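Local coordinates for uncharacterized protein (Kribbella flavida, PDB 5EVH) that is of unknown function but has a SnoaL-like domain of the NTF2 clan, a cone-shaped fold that in many relatives encloses a ligand-binding or catalytic pocket, at residues L13-A18 / R29-G34; D25-H30 / A52-F57. All blocks are in the same frame, centred on the assembly; numbering follows the deposited sequence.

Contact 1: residues L13-A18 / R29-G34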
loop_
_atom_site.group_PDB
_atom_site.type_symbol
_atom_site.label_atom_id
_atom_site.label_comp_id
_atom_site.label_asym_id
_atom_site.label_seq_id
_atom_site.Cartn_x
_atom_site.Cartn_y
_atom_site.Cartn_z
ATOM N N LEU A 13 -1.211 -12.401 9.633
ATOM C CA LEU A 13 -0.171 -12.013 10.594
ATOM C C LEU A 13 0.779 -13.195 10.922
ATOM O O LEU A 13 1.958 -12.971 11.193
ATOM C CB LEU A 13 -0.799 -11.484 11.883
ATOM C CG LEU A 13 -1.575 -10.152 11.685
ATOM C CD1 LEU A 13 -2.304 -9.786 13.011
ATOM C CD2 LEU A 13 -0.563 -9.071 11.310
ATOM N N ALA A 14 0.278 -14.439 10.952
ATOM C CA ALA A 14 1.163 -15.591 11.214
ATOM C C ALA A 14 2.178 -15.756 10.081
ATOM O O ALA A 14 3.380 -15.970 10.330
ATOM C CB ALA A 14 0.310 -16.862 11.391
ATOM N N TYR A 15 1.691 -15.617 8.833
ATOM C CA TYR A 15 2.532 -15.580 7.640
ATOM C C TYR A 15 3.547 -14.444 7.743
ATOM O O TYR A 15 4.753 -14.645 7.587
ATOM C CB TYR A 15 1.628 -15.376 6.401
ATOM C CG TYR A 15 2.443 -15.000 5.219
ATOM C CD1 TYR A 15 3.159 -15.993 4.510
ATOM C CD2 TYR A 15 2.551 -13.676 4.826
ATOM C CE1 TYR A 15 3.961 -15.633 3.444
ATOM C CE2 TYR A 15 3.326 -13.324 3.753
ATOM C CZ TYR A 15 4.049 -14.316 3.102
ATOM O OH TYR A 15 4.835 -13.984 2.049
ATOM N N HIS A 16 3.071 -13.245 8.078
ATOM C CA HIS A 16 3.959 -12.087 8.104
ATOM C C HIS A 16 5.059 -12.282 9.140
ATOM O O HIS A 16 6.230 -11.990 8.903
ATOM C CB HIS A 16 3.119 -10.849 8.441
ATOM C CG HIS A 16 3.919 -9.596 8.539
ATOM N ND1 HIS A 16 4.365 -8.918 7.421
ATOM C CD2 HIS A 16 4.378 -8.908 9.620
ATOM C CE1 HIS A 16 5.051 -7.848 7.814
ATOM N NE2 HIS A 16 5.079 -7.828 9.135
ATOM N N ARG A 17 4.693 -12.780 10.317
ATOM C CA ARG A 17 5.665 -12.957 11.383
ATOM C C ARG A 17 6.753 -13.925 10.945
ATOM O O ARG A 17 7.939 -13.759 11.285
ATOM C CB ARG A 17 4.912 -13.499 12.630
ATOM C CG ARG A 17 5.615 -13.402 13.921
ATOM C CD ARG A 17 6.298 -14.690 14.347
ATOM N NE ARG A 17 6.781 -14.480 15.721
ATOM C CZ ARG A 17 6.041 -14.731 16.795
ATOM N NH1 ARG A 17 4.797 -15.261 16.624
ATOM N NH2 ARG A 17 6.541 -14.471 18.013
ATOM N N ALA A 18 6.334 -15.050 10.339
ATOM C CA ALA A 18 7.300 -16.072 9.952
ATOM C C ALA A 18 8.203 -15.557 8.824
ATOM O O ALA A 18 9.434 -15.761 8.864
ATOM C CB ALA A 18 6.575 -17.367 9.537
ATOM N N ARG A 29 3.720 -22.611 4.884
ATOM C CA ARG A 29 2.550 -23.350 5.343
ATOM C C ARG A 29 1.280 -22.585 5.094
ATOM O O ARG A 29 0.200 -23.187 5.082
ATOM C CB ARG A 29 2.572 -23.618 6.869
ATOM C CG ARG A 29 3.631 -24.499 7.419
ATOM C CD ARG A 29 3.375 -24.625 8.968
ATOM N NE ARG A 29 4.443 -25.400 9.569
ATOM C CZ ARG A 29 4.692 -25.433 10.865
ATOM N NH1 ARG A 29 3.930 -24.715 11.744
ATOM N NH2 ARG A 29 5.702 -26.164 11.286
ATOM N N HIS A 30 1.359 -21.246 5.083
ATOM C CA HIS A 30 0.163 -20.447 4.986
ATOM C C HIS A 30 -0.131 -20.013 3.567
ATOM O O HIS A 30 -1.031 -19.199 3.376
ATOM C CB HIS A 30 0.320 -19.208 5.864
ATOM C CG HIS A 30 0.485 -19.529 7.306
ATOM N ND1 HIS A 30 -0.592 -19.851 8.117
ATOM C CD2 HIS A 30 1.592 -19.570 8.094
ATOM C CE1 HIS A 30 -0.156 -20.051 9.357
ATOM N NE2 HIS A 30 1.164 -19.891 9.375
ATOM N N VAL A 31 0.588 -20.544 2.580
ATOM C CA VAL A 31 0.472 -20.131 1.177
ATOM C C VAL A 31 -0.190 -21.250 0.374
ATOM O O VAL A 31 0.274 -22.403 0.406
ATOM C CB VAL A 31 1.857 -19.817 0.596
ATOM C CG1 VAL A 31 1.762 -19.580 -0.959
ATOM C CG2 VAL A 31 2.457 -18.590 1.325
ATOM N N ALA A 32 -1.222 -20.921 -0.397
ATOM C CA ALA A 32 -1.831 -21.944 -1.252
ATOM C C ALA A 32 -0.910 -22.338 -2.414
ATOM O O ALA A 32 -0.193 -21.514 -2.975
ATOM C CB ALA A 32 -3.155 -21.454 -1.819
ATOM N N GLY A 33 -0.952 -23.610 -2.811
ATOM C CA GLY A 33 -0.153 -24.030 -3.976
ATOM C C GLY A 33 -0.412 -23.210 -5.221
ATOM O O GLY A 33 0.499 -22.983 -6.038
ATOM N N GLY A 34 -1.658 -22.780 -5.423
ATOM C CA GLY A 34 -1.988 -22.005 -6.608
ATOM C C GLY A 34 -2.072 -20.500 -6.318
ATOM O O GLY A 34 -2.820 -19.804 -7.011
#
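The imidazole of H30 lays one face against the backbone of helix 7-20, with Y15 N over its rim and 4.0 Å from H30 CD2. The far end of the same ring reaches A14, whose CB lies 3.7 Å from H30 NE2 in an oblique approach. Next to the ring, H30 CB meets Y15 CB at 4.1 Å, just where the two backbones come nearest. H30 owes this position to its first torsion (chi1 -62°), which sets CG opposite its own carbonyl carbon and sends the ring over the Y15 amide and beside the A14 methyl. The phenol of Y15 swings the other way, to V31: CE1 and CD1 touch the CG2 methyl, CE1 at 3.9 Å, and the two side chains cross at a slant. With CG anti to the backbone N (chi1 166°), the Y15 ring extends inward, where it also packs on F50 and I103. These are van der Waals contacts; polar links run instead to strand 102-109, from H30 and A32 through backbone hydrogen bonds to I103 and from V31 O to R102 NH1. Replacing H30 by an alanine would probably open a gap over A14 and the Y15 amide, leaving helix 7-20 joined to this segment mainly through the phenol. Helix 7-20, the long N-terminal helix, thus packs on the connection from helix 24-28 into short strand 31-32, consistent with the NTF2-like fold, whose helices pack on a curved sheet.

Contact 2: residues D25-H30 / A52-F57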
loop_
_atom_site.group_PDB
_atom_site.type_symbol
_atom_site.label_atom_id
_atom_site.label_comp_id
_atom_site.label_asym_id
_atom_site.label_seq_id
_atom_site.Cartn_x
_atom_site.Cartn_y
_atom_site.Cartn_z
ATOM N N ASP A 25 9.924 -21.978 5.648
ATOM C CA ASP A 25 9.117 -23.179 5.615
ATOM C C ASP A 25 7.840 -22.960 6.392
ATOM O O ASP A 25 6.768 -23.391 5.951
ATOM C CB ASP A 25 9.896 -24.352 6.178
ATOM C CG ASP A 25 11.030 -24.809 5.226
ATOM O OD1 ASP A 25 11.095 -24.302 4.066
ATOM O OD2 ASP A 25 11.824 -25.675 5.660
ATOM N N THR A 26 7.921 -22.208 7.510
ATOM C CA THR A 26 6.711 -21.947 8.292
ATOM C C THR A 26 5.791 -20.988 7.555
ATOM O O THR A 26 4.574 -21.227 7.475
ATOM C CB THR A 26 7.084 -21.391 9.675
ATOM O OG1 THR A 26 7.906 -22.387 10.322
ATOM C CG2 THR A 26 5.821 -21.103 10.548
ATOM N N ALA A 27 6.350 -19.916 6.981
ATOM C CA ALA A 27 5.529 -18.961 6.231
ATOM C C ALA A 27 4.799 -19.639 5.086
ATOM O O ALA A 27 3.603 -19.377 4.863
ATOM C CB ALA A 27 6.407 -17.809 5.699
HETATM N N MSE A 28 5.469 -20.587 4.408
HETATM C CA MSE A 28 4.889 -21.232 3.235
HETATM C C MSE A 28 3.784 -22.198 3.614
HETATM O O MSE A 28 2.985 -22.567 2.760
HETATM C CB MSE A 28 5.977 -21.947 2.427
HETATM C CG MSE A 28 6.947 -20.974 1.731
HETATM SE SE MSE A 28 6.124 -19.723 0.481
HETATM C CE MSE A 28 5.397 -21.052 -0.691
ATOM N N ARG A 29 3.720 -22.611 4.884
ATOM C CA ARG A 29 2.550 -23.350 5.343
ATOM C C ARG A 29 1.280 -22.585 5.094
ATOM O O ARG A 29 0.200 -23.187 5.082
ATOM C CB ARG A 29 2.572 -23.618 6.869
ATOM C CG ARG A 29 3.631 -24.499 7.419
ATOM C CD ARG A 29 3.375 -24.625 8.968
ATOM N NE ARG A 29 4.443 -25.400 9.569
ATOM C CZ ARG A 29 4.692 -25.433 10.865
ATOM N NH1 ARG A 29 3.930 -24.715 11.744
ATOM N NH2 ARG A 29 5.702 -26.164 11.286
ATOM N N HIS A 30 1.359 -21.246 5.083
ATOM C CA HIS A 30 0.163 -20.447 4.986
ATOM C C HIS A 30 -0.131 -20.013 3.567
ATOM O O HIS A 30 -1.031 -19.199 3.376
ATOM C CB HIS A 30 0.320 -19.208 5.864
ATOM C CG HIS A 30 0.485 -19.529 7.306
ATOM N ND1 HIS A 30 -0.592 -19.851 8.117
ATOM C CD2 HIS A 30 1.592 -19.570 8.094
ATOM C CE1 HIS A 30 -0.156 -20.051 9.357
ATOM N NE2 HIS A 30 1.164 -19.891 9.375
ATOM N N ALA A 52 10.198 -17.974 -4.692
ATOM C CA ALA A 52 11.357 -17.368 -5.318
ATOM C C ALA A 52 11.315 -15.844 -5.247
ATOM O O ALA A 52 12.366 -15.220 -5.324
ATOM C CB ALA A 52 11.486 -17.862 -6.783
ATOM N N PHE A 53 10.136 -15.222 -5.096
ATOM C CA PHE A 53 10.012 -13.767 -4.936
ATOM C C PHE A 53 10.130 -13.353 -3.458
ATOM O O PHE A 53 10.887 -12.434 -3.120
ATOM C CB PHE A 53 8.679 -13.302 -5.562
ATOM C CG PHE A 53 8.165 -11.995 -5.046
ATOM C CD1 PHE A 53 8.731 -10.814 -5.426
ATOM C CD2 PHE A 53 7.073 -11.950 -4.204
ATOM C CE1 PHE A 53 8.241 -9.582 -4.917
ATOM C CE2 PHE A 53 6.571 -10.734 -3.717
ATOM C CZ PHE A 53 7.155 -9.558 -4.086
HETATM N N MSE A 54 9.403 -14.040 -2.565
HETATM C CA MSE A 54 9.290 -13.608 -1.148
HETATM C C MSE A 54 10.606 -13.832 -0.420
HETATM O O MSE A 54 11.054 -12.984 0.370
HETATM C CB MSE A 54 8.127 -14.322 -0.374
HETATM C CG MSE A 54 8.182 -15.862 -0.224
HETATM SE SE MSE A 54 9.066 -16.736 1.385
HETATM C CE MSE A 54 7.533 -16.792 2.619
ATOM N N GLU A 55 11.239 -14.969 -0.677
ATOM C CA GLU A 55 12.421 -15.298 0.117
ATOM C C GLU A 55 13.531 -14.248 -0.021
ATOM O O GLU A 55 14.003 -13.757 1.018
ATOM C CB GLU A 55 12.917 -16.716 -0.236
ATOM C CG GLU A 55 13.863 -17.190 0.792
ATOM C CD GLU A 55 14.164 -18.710 0.746
ATOM O OE1 GLU A 55 13.333 -19.543 0.296
ATOM O OE2 GLU A 55 15.262 -19.054 1.213
ATOM N N PRO A 56 14.007 -13.880 -1.235
ATOM C CA PRO A 56 15.009 -12.784 -1.353
ATOM C C PRO A 56 14.538 -11.486 -0.718
ATOM O O PRO A 56 15.336 -10.727 -0.142
ATOM C CB PRO A 56 15.185 -12.614 -2.873
ATOM C CG PRO A 56 14.547 -13.793 -3.493
ATOM C CD PRO A 56 13.561 -14.379 -2.555
ATOM N N PHE A 57 13.233 -11.229 -0.781
ATOM C CA PHE A 57 12.692 -10.016 -0.165
ATOM C C PHE A 57 12.923 -10.075 1.330
ATOM O O PHE A 57 13.494 -9.141 1.933
ATOM C CB PHE A 57 11.206 -9.917 -0.542
ATOM C CG PHE A 57 10.545 -8.563 -0.322
ATOM C CD1 PHE A 57 11.173 -7.534 0.350
ATOM C CD2 PHE A 57 9.235 -8.356 -0.807
ATOM C CE1 PHE A 57 10.513 -6.297 0.549
ATOM C CE2 PHE A 57 8.568 -7.115 -0.623
ATOM C CZ PHE A 57 9.210 -6.094 0.045
#
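Short helix 24-28 and helix 47-58 of the SnoaL-like domain pack together here, and between segments 25-30 and 52-57 the touching is done by one methyl group of helix 47-58. It is CE of selenomethionine M54, which comes to A27 CB at 3.4 Å, tighter than usual for two carbons, and lies 3.9 Å from SE of M28. M54 sets out with CG wedged between its backbone N and carbonyl carbon (chi1 61°), then bends at both following torsions, which brings the methyl across. M54 has two conformers; its distances and torsions hold for the one described, and the tight approach is doubtful. M28 is bent at the same two torsions, and the two long side chains cross obliquely. The backbones stay 9.8 Å apart between M28 CA and M54 CA, most of it covered by the M54 side chain. Y15 and F24 also pack on M54, while M28 lies on A47, F50 and R51. Toward the surface R51 forms salt bridges with both D25 and E55, and probably eases the like charges of D25 OD1 and E55 OE1, 6.5 Å apart. This is apolar helix-to-helix packing, within the helical layer that accompanies the curved sheet of an NTF2-like domain.

In the fold
The two contacts sit side by side, their centres about 7 Å apart, and share R29 and H30, where helix 24-28 gives way to strand 31-32. Contact 2 is the more buried and is apolar, made of methyl groups and selenium; contact 1 lies partly nearer the surface and relies on an imidazole with one face on a backbone N and on oblique ring-to-methyl contacts. Y15 connects them: its CD1 is 3.4 Å from A27 O, and its CE1 is 3.8 Å from M54 CE in the conformer described. A18 adds a second link, packing on A27 and T26. Helix 7-20, helix 24-28 and helix 47-58 thus converge on one small apolar cluster, with ionic pairs around contact 2 and sheet hydrogen bonds beside contact 1.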